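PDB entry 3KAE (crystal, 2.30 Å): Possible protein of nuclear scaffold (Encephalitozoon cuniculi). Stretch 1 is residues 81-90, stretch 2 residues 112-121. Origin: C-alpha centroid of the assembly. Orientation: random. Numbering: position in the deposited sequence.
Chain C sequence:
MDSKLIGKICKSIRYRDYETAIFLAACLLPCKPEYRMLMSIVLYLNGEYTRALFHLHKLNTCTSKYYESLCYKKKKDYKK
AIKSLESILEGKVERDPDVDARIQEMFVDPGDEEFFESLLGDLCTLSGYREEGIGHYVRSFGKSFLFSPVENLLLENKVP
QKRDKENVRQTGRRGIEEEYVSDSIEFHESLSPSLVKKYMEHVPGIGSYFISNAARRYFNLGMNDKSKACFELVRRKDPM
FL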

# COMPACT_ATOMS: atom_id res chain seq x y z
N ALA C 81 -14.58 10.63 -8.32
CA ALA C 81 -13.31 10.10 -8.82
C ALA C 81 -12.98 10.70 -10.18
O ALA C 81 -11.89 11.22 -10.39
CB ALA C 81 -13.35 8.58 -8.89
N ILE C 82 -13.95 10.64 -11.09
CA ILE C 82 -13.80 11.20 -12.43
C ILE C 82 -13.55 12.71 -12.39
O ILE C 82 -12.61 13.21 -13.00
CB ILE C 82 -15.06 10.94 -13.27
CG1 ILE C 82 -15.23 9.43 -13.47
CG2 ILE C 82 -14.99 11.71 -14.59
CD1 ILE C 82 -16.43 9.04 -14.34
N LYS C 83 -14.39 13.43 -11.67
CA LYS C 83 -14.23 14.88 -11.56
C LYS C 83 -12.82 15.24 -11.09
O LYS C 83 -12.20 16.17 -11.60
CB LYS C 83 -15.28 15.47 -10.63
N SER C 84 -12.30 14.48 -10.13
CA SER C 84 -10.99 14.77 -9.56
C SER C 84 -9.90 14.66 -10.62
O SER C 84 -9.00 15.49 -10.68
CB SER C 84 -10.67 13.86 -8.37
OG SER C 84 -11.42 14.22 -7.23
N LEU C 85 -9.99 13.62 -11.44
CA LEU C 85 -8.96 13.36 -12.44
C LEU C 85 -8.98 14.40 -13.54
O LEU C 85 -7.93 14.84 -14.01
CB LEU C 85 -9.18 11.99 -13.09
CG LEU C 85 -8.68 10.75 -12.38
CD1 LEU C 85 -9.01 9.56 -13.24
CD2 LEU C 85 -7.19 10.85 -12.13
N GLU C 86 -10.19 14.77 -13.97
CA GLU C 86 -10.35 15.74 -15.04
C GLU C 86 -9.71 17.07 -14.67
O GLU C 86 -9.19 17.77 -15.53
CB GLU C 86 -11.83 15.94 -15.36
CG GLU C 86 -12.51 14.72 -15.98
CD GLU C 86 -14.00 14.92 -16.14
OE1 GLU C 86 -14.59 15.73 -15.38
OE2 GLU C 86 -14.59 14.28 -17.02
N SER C 87 -9.76 17.40 -13.39
CA SER C 87 -9.11 18.62 -12.89
C SER C 87 -7.65 18.65 -13.34
O SER C 87 -7.15 19.68 -13.75
CB SER C 87 -9.18 18.70 -11.37
OG SER C 87 -10.51 18.88 -10.92
N ILE C 88 -6.99 17.50 -13.26
CA ILE C 88 -5.59 17.39 -13.67
C ILE C 88 -5.45 17.54 -15.18
O ILE C 88 -4.75 18.44 -15.66
CB ILE C 88 -5.00 16.03 -13.27
CG1 ILE C 88 -5.30 15.72 -11.80
CG2 ILE C 88 -3.50 16.01 -13.55
CD1 ILE C 88 -4.73 14.40 -11.31
N LEU C 89 -6.12 16.66 -15.91
CA LEU C 89 -6.05 16.64 -17.36
C LEU C 89 -6.49 17.97 -17.98
O LEU C 89 -5.98 18.38 -19.02
CB LEU C 89 -6.88 15.49 -17.91
CG LEU C 89 -6.20 14.14 -17.71
CD1 LEU C 89 -6.97 13.03 -18.43
CD2 LEU C 89 -4.75 14.19 -18.18
N GLU C 90 -7.45 18.62 -17.33
CA GLU C 90 -7.90 19.94 -17.75
C GLU C 90 -6.96 21.04 -17.26
O GLU C 90 -7.14 22.21 -17.57
CB GLU C 90 -9.33 20.21 -17.26
CG GLU C 90 -10.37 19.25 -17.81
CD GLU C 90 -11.76 19.51 -17.26
OE1 GLU C 90 -11.94 20.54 -16.56
OE2 GLU C 90 -12.67 18.70 -17.51
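Stretch 2, residues 112-121: DEEFFESLLG

Two helices that meet without a hydrogen bond between them, largely through apolar side chains, must rely on shape, and residues 112-121 of the Encephalitozoon cuniculi protein lie on residues 81-90 in just this way. At the centre is Leu-85, whose CA-to-CB bond points toward the second helix. Leu-85 CD1 lies 3.1 Å from CD1 of Leu-119, a very tight approach for two methyl groups, and 3.8 Å from CD1 of Leu-120; the same methyl also comes within 3.8 Å of the backbone O of Phe-116. Phe-116 O already accepts a hydrogen bond from Leu-120 N (2.8 Å), so the leucine packs against a carbonyl that is paired within its own helix.

The CA-to-CB bond of Phe-116 points toward stretch 1, and its ring is met by three side chains. Ile-88 covers one of its faces with CG2, while Leu-85 and Leu-89 approach obliquely, Leu-89 CD2 reaching Phe-116 CD2 at 3.8 Å.

Both stretches are helical for most of their length, the first helix having begun earlier in the chain and the second continuing later; they run nearly antiparallel, with a signed crossing angle of -156° and axes 10.2 Å apart at closest approach. The register is consistent with the direction: CA of Leu-85 is 6.7 Å from CA of Phe-116, and one turn earlier in stretch 1, CA of Ile-82 is 6.4 Å from CA of Leu-120, one turn later in stretch 2. There Ile-82 CG2 touches Leu-120 CD1 at 4.1 Å.

Toward the other end, Leu-89 acts as a knob in the hole formed by Glu-113, Phe-116, Glu-117 and Leu-120. Leu-89 CD1 lies 3.5 Å from Leu-120 CD2 and 3.5 Å from Glu-117 OE2, and Leu-89 CD2 meets Glu-113 CG at 3.9 Å. Here the contact reaches its polar edge, yet no hydrogen bond crosses between the stretches; the glutamates help frame an apolar knob.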

# COMPACT_ATOMS: atom_id res chain seq x y z
N ASP C 112 2.63 12.06 -16.98
CA ASP C 112 2.35 10.62 -17.00
C ASP C 112 0.85 10.35 -17.22
O ASP C 112 0.19 9.75 -16.39
CB ASP C 112 2.84 9.98 -15.70
CG ASP C 112 4.33 10.19 -15.47
OD1 ASP C 112 5.06 10.39 -16.47
OD2 ASP C 112 4.77 10.17 -14.31
N GLU C 113 0.34 10.80 -18.36
CA GLU C 113 -1.10 10.76 -18.61
C GLU C 113 -1.65 9.36 -18.85
O GLU C 113 -2.86 9.15 -18.74
CB GLU C 113 -1.45 11.69 -19.78
CG GLU C 113 -1.20 13.15 -19.47
CD GLU C 113 -1.60 14.08 -20.60
OE1 GLU C 113 -1.83 13.58 -21.72
OE2 GLU C 113 -1.68 15.30 -20.37
N GLU C 114 -0.79 8.41 -19.17
CA GLU C 114 -1.25 7.02 -19.30
C GLU C 114 -2.05 6.62 -18.07
O GLU C 114 -3.15 6.06 -18.18
CB GLU C 114 -0.08 6.06 -19.47
CG GLU C 114 1.14 6.66 -20.11
CD GLU C 114 2.23 7.01 -19.12
OE1 GLU C 114 2.77 6.08 -18.48
OE2 GLU C 114 2.58 8.20 -19.02
N PHE C 115 -1.50 6.90 -16.89
CA PHE C 115 -2.12 6.56 -15.61
C PHE C 115 -3.49 7.21 -15.38
O PHE C 115 -4.39 6.57 -14.84
CB PHE C 115 -1.16 6.88 -14.46
CG PHE C 115 0.03 6.00 -14.45
CD1 PHE C 115 -0.05 4.71 -13.93
CD2 PHE C 115 1.23 6.42 -15.00
CE1 PHE C 115 1.05 3.89 -13.92
CE2 PHE C 115 2.33 5.59 -15.02
CZ PHE C 115 2.24 4.33 -14.47
N PHE C 116 -3.65 8.46 -15.80
CA PHE C 116 -4.93 9.18 -15.69
C PHE C 116 -5.98 8.63 -16.66
O PHE C 116 -7.13 8.41 -16.28
CB PHE C 116 -4.75 10.69 -15.91
CG PHE C 116 -3.58 11.28 -15.17
CD1 PHE C 116 -3.42 11.07 -13.81
CD2 PHE C 116 -2.65 12.07 -15.84
CE1 PHE C 116 -2.35 11.62 -13.13
CE2 PHE C 116 -1.58 12.63 -15.15
CZ PHE C 116 -1.43 12.40 -13.81
N GLU C 117 -5.59 8.44 -17.92
CA GLU C 117 -6.50 7.89 -18.94
C GLU C 117 -6.93 6.47 -18.60
O GLU C 117 -8.07 6.08 -18.83
CB GLU C 117 -5.84 7.92 -20.32
CG GLU C 117 -5.54 9.33 -20.83
CD GLU C 117 -6.79 10.11 -21.16
OE1 GLU C 117 -7.88 9.51 -21.15
OE2 GLU C 117 -6.68 11.32 -21.44
N SER C 118 -6.00 5.71 -18.02
CA SER C 118 -6.28 4.35 -17.60
C SER C 118 -7.33 4.33 -16.49
O SER C 118 -8.32 3.60 -16.57
CB SER C 118 -5.00 3.66 -17.13
OG SER C 118 -5.29 2.41 -16.53
N LEU C 119 -7.10 5.15 -15.47
CA LEU C 119 -8.00 5.25 -14.34
C LEU C 119 -9.34 5.80 -14.81
O LEU C 119 -10.40 5.36 -14.39
CB LEU C 119 -7.37 6.16 -13.27
CG LEU C 119 -7.69 6.03 -11.78
CD1 LEU C 119 -8.65 7.09 -11.32
CD2 LEU C 119 -8.18 4.62 -11.39
N LEU C 120 -9.27 6.78 -15.69
CA LEU C 120 -10.44 7.34 -16.33
C LEU C 120 -11.22 6.26 -17.11
O LEU C 120 -12.45 6.27 -17.15
CB LEU C 120 -9.98 8.44 -17.26
CG LEU C 120 -10.59 9.83 -17.22
CD1 LEU C 120 -11.49 10.15 -16.04
CD2 LEU C 120 -9.63 10.94 -17.61
N GLY C 121 -10.50 5.31 -17.68
CA GLY C 121 -11.13 4.23 -18.42
C GLY C 121 -11.91 3.35 -17.46
O GLY C 121 -13.06 3.01 -17.72